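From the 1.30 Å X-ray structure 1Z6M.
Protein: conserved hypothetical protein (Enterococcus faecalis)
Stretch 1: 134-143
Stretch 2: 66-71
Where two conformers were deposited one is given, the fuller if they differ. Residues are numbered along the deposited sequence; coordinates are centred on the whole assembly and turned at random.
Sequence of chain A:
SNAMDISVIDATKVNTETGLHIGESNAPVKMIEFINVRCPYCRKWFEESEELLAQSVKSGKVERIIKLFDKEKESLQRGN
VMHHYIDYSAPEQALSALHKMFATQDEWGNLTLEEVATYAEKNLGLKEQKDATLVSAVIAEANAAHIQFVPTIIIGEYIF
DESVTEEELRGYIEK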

# COMPACT_ATOMS: atom_id res chain seq x y z
N LEU A 134 -6.70 -11.99 5.31
CA LEU A 134 -6.38 -10.85 4.47
C LEU A 134 -4.92 -10.86 4.05
O LEU A 134 -4.61 -10.65 2.87
CB LEU A 134 -6.74 -9.54 5.18
CG LEU A 134 -6.62 -8.26 4.36
CD1 LEU A 134 -7.64 -7.23 4.83
CD2 LEU A 134 -5.20 -7.69 4.43
N VAL A 135 -4.01 -11.10 4.99
CA VAL A 135 -2.58 -11.17 4.69
C VAL A 135 -2.32 -12.19 3.59
O VAL A 135 -1.60 -11.90 2.61
CB VAL A 135 -1.73 -11.50 5.95
CG1 VAL A 135 -0.30 -11.88 5.59
CG2 VAL A 135 -1.75 -10.32 6.92
N SER A 136 -2.88 -13.40 3.74
CA SER A 136 -2.70 -14.46 2.76
C SER A 136 -3.36 -14.08 1.42
O SER A 136 -2.83 -14.38 0.35
CB SER A 136 -3.27 -15.77 3.31
OG SER A 136 -3.60 -16.68 2.29
N ALA A 137 -4.51 -13.41 1.50
CA ALA A 137 -5.23 -13.04 0.28
C ALA A 137 -4.41 -12.07 -0.55
O ALA A 137 -4.34 -12.19 -1.77
CB ALA A 137 -6.59 -12.44 0.61
N VAL A 138 -3.75 -11.11 0.10
CA VAL A 138 -2.89 -10.18 -0.65
C VAL A 138 -1.70 -10.91 -1.28
O VAL A 138 -1.37 -10.67 -2.44
CB VAL A 138 -2.42 -9.02 0.24
CG1 VAL A 138 -1.37 -8.19 -0.47
CG2 VAL A 138 -3.61 -8.15 0.61
N ILE A 139 -1.06 -11.79 -0.53
CA ILE A 139 0.04 -12.56 -1.09
C ILE A 139 -0.42 -13.41 -2.29
O ILE A 139 0.24 -13.45 -3.34
CB ILE A 139 0.70 -13.45 -0.03
CG1 ILE A 139 1.41 -12.58 1.01
CG2 ILE A 139 1.65 -14.47 -0.66
CD1 ILE A 139 1.76 -13.32 2.28
N ALA A 140 -1.57 -14.07 -2.15
CA ALA A 140 -2.14 -14.91 -3.21
C ALA A 140 -2.51 -14.09 -4.44
O ALA A 140 -2.28 -14.52 -5.56
CB ALA A 140 -3.35 -15.67 -2.69
N GLU A 141 -3.06 -12.89 -4.23
CA GLU A 141 -3.44 -12.00 -5.32
C GLU A 141 -2.20 -11.50 -6.07
O GLU A 141 -2.15 -11.53 -7.29
CB GLU A 141 -4.26 -10.84 -4.78
CG GLU A 141 -4.78 -9.89 -5.83
CD GLU A 141 -5.51 -8.69 -5.26
OE1 GLU A 141 -5.88 -8.69 -4.06
OE2 GLU A 141 -5.74 -7.73 -6.04
N ALA A 142 -1.19 -11.06 -5.32
CA ALA A 142 0.07 -10.64 -5.94
C ALA A 142 0.63 -11.79 -6.77
O ALA A 142 1.11 -11.60 -7.89
CB ALA A 142 1.06 -10.19 -4.88
N ASN A 143 0.56 -13.00 -6.23
CA ASN A 143 1.07 -14.15 -6.95
C ASN A 143 0.31 -14.40 -8.25
O ASN A 143 0.90 -14.64 -9.30
CB ASN A 143 1.05 -15.40 -6.08
CG ASN A 143 1.61 -16.59 -6.81
OD1 ASN A 143 2.80 -16.64 -7.10
ND2 ASN A 143 0.75 -17.55 -7.12
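Stretch 2 66-71: IKLFDK

How does stretch 2 run across the helix? Residues 66-68 are the end of a β-strand that continues as loop through Lys 71, and the backbone stays extended throughout. The strand axis passes 8.4 Å from the helix axis at a signed crossing angle of -103°, so the chain crosses the helix almost at a right angle. The closest CA pair is Val 138 and Phe 69, 6.0 Å apart; farther along, the CA atoms of Val 135 and Asp 70 lie 7.0 Å apart.

What is the central bump, and what receives it? Val 138 points toward the strand and meets three consecutive residues through one methyl. Its CG1 lies 4.0 Å from Lys 67 CB, 3.6 Å from Leu 68 O and 3.8 Å from Phe 69 CA, a hollow made largely of backbone.

How does the Phe 69 ring fit the helix? Its CA-to-CB bond points sideways, but the ring reaches back to the helix surface. Ala 142 covers one face: its CB is 3.9 Å from the ring centroid, a CH-pi contact, and 3.5 Å from Phe 69 CZ. Ile 139 closes on the ring edge, with CG1 4.1 Å from Phe 69 CE1. The ring lies close over the alanine methyl.

Where do polar groups enter the contact? Lys 67 reaches mainly across the helix axis to Glu 141, where NZ donates to OE1 at 2.8 Å in a salt bridge and makes a weak bond to OE2 at 3.0 Å. Toward the helix's earlier turn, Val 135 CG1 packs 3.3 Å from Asp 70 OD2. A water fills the gap between the backbones there, its O donating to Leu 68 O (2.8 Å) and Val 135 O (2.9 Å) and accepting from Asp 70 N (2.9 Å).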

# COMPACT_ATOMS: atom_id res chain seq x y z
N ILE A 66 -5.75 -0.32 -0.95
CA ILE A 66 -4.37 -0.44 -0.50
C ILE A 66 -4.15 -1.85 0.03
O ILE A 66 -4.81 -2.27 1.00
CB ILE A 66 -4.03 0.65 0.54
CG1 ILE A 66 -4.17 2.05 -0.09
CG2 ILE A 66 -2.61 0.46 1.08
CD1 ILE A 66 -4.18 3.19 0.91
N LYS A 67 -3.24 -2.56 -0.63
CA LYS A 67 -2.96 -3.96 -0.37
C LYS A 67 -1.61 -4.06 0.32
O LYS A 67 -0.57 -3.87 -0.32
CB LYS A 67 -3.00 -4.76 -1.67
CG LYS A 67 -4.41 -4.70 -2.29
CD LYS A 67 -4.49 -5.40 -3.62
CE LYS A 67 -5.85 -5.21 -4.28
NZ LYS A 67 -6.92 -6.15 -3.77
N LEU A 68 -1.64 -4.34 1.61
CA LEU A 68 -0.41 -4.41 2.42
C LEU A 68 0.20 -5.78 2.23
O LEU A 68 -0.32 -6.79 2.72
CB LEU A 68 -0.71 -4.07 3.88
CG LEU A 68 -1.30 -2.67 4.08
CD1 LEU A 68 -1.54 -2.43 5.56
CD2 LEU A 68 -0.42 -1.57 3.52
N PHE A 69 1.29 -5.79 1.46
CA PHE A 69 1.93 -7.00 0.96
C PHE A 69 3.06 -7.37 1.92
O PHE A 69 4.12 -6.72 1.94
CB PHE A 69 2.46 -6.66 -0.44
CG PHE A 69 2.94 -7.83 -1.29
CD1 PHE A 69 2.98 -9.15 -0.83
CD2 PHE A 69 3.40 -7.57 -2.58
CE1 PHE A 69 3.46 -10.17 -1.67
CE2 PHE A 69 3.87 -8.57 -3.40
CZ PHE A 69 3.91 -9.88 -2.94
N ASP A 70 2.83 -8.41 2.75
CA ASP A 70 3.93 -8.93 3.60
C ASP A 70 4.96 -9.61 2.71
O ASP A 70 4.59 -10.44 1.86
CB ASP A 70 3.50 -9.91 4.71
CG ASP A 70 2.51 -9.31 5.71
OD1 ASP A 70 2.07 -8.13 5.59
OD2 ASP A 70 2.20 -10.05 6.68
N LYS A 71 6.23 -9.29 2.91
CA LYS A 71 7.28 -9.72 2.00
C LYS A 71 8.34 -10.51 2.74
O LYS A 71 8.46 -10.40 3.96
CB LYS A 71 7.93 -8.51 1.33
CG LYS A 71 7.03 -7.73 0.38
CD LYS A 71 6.67 -8.51 -0.88
CE LYS A 71 7.85 -8.70 -1.81
NZ LYS A 71 7.57 -9.82 -2.74
O HOH W 1 0.21 -9.58 2.63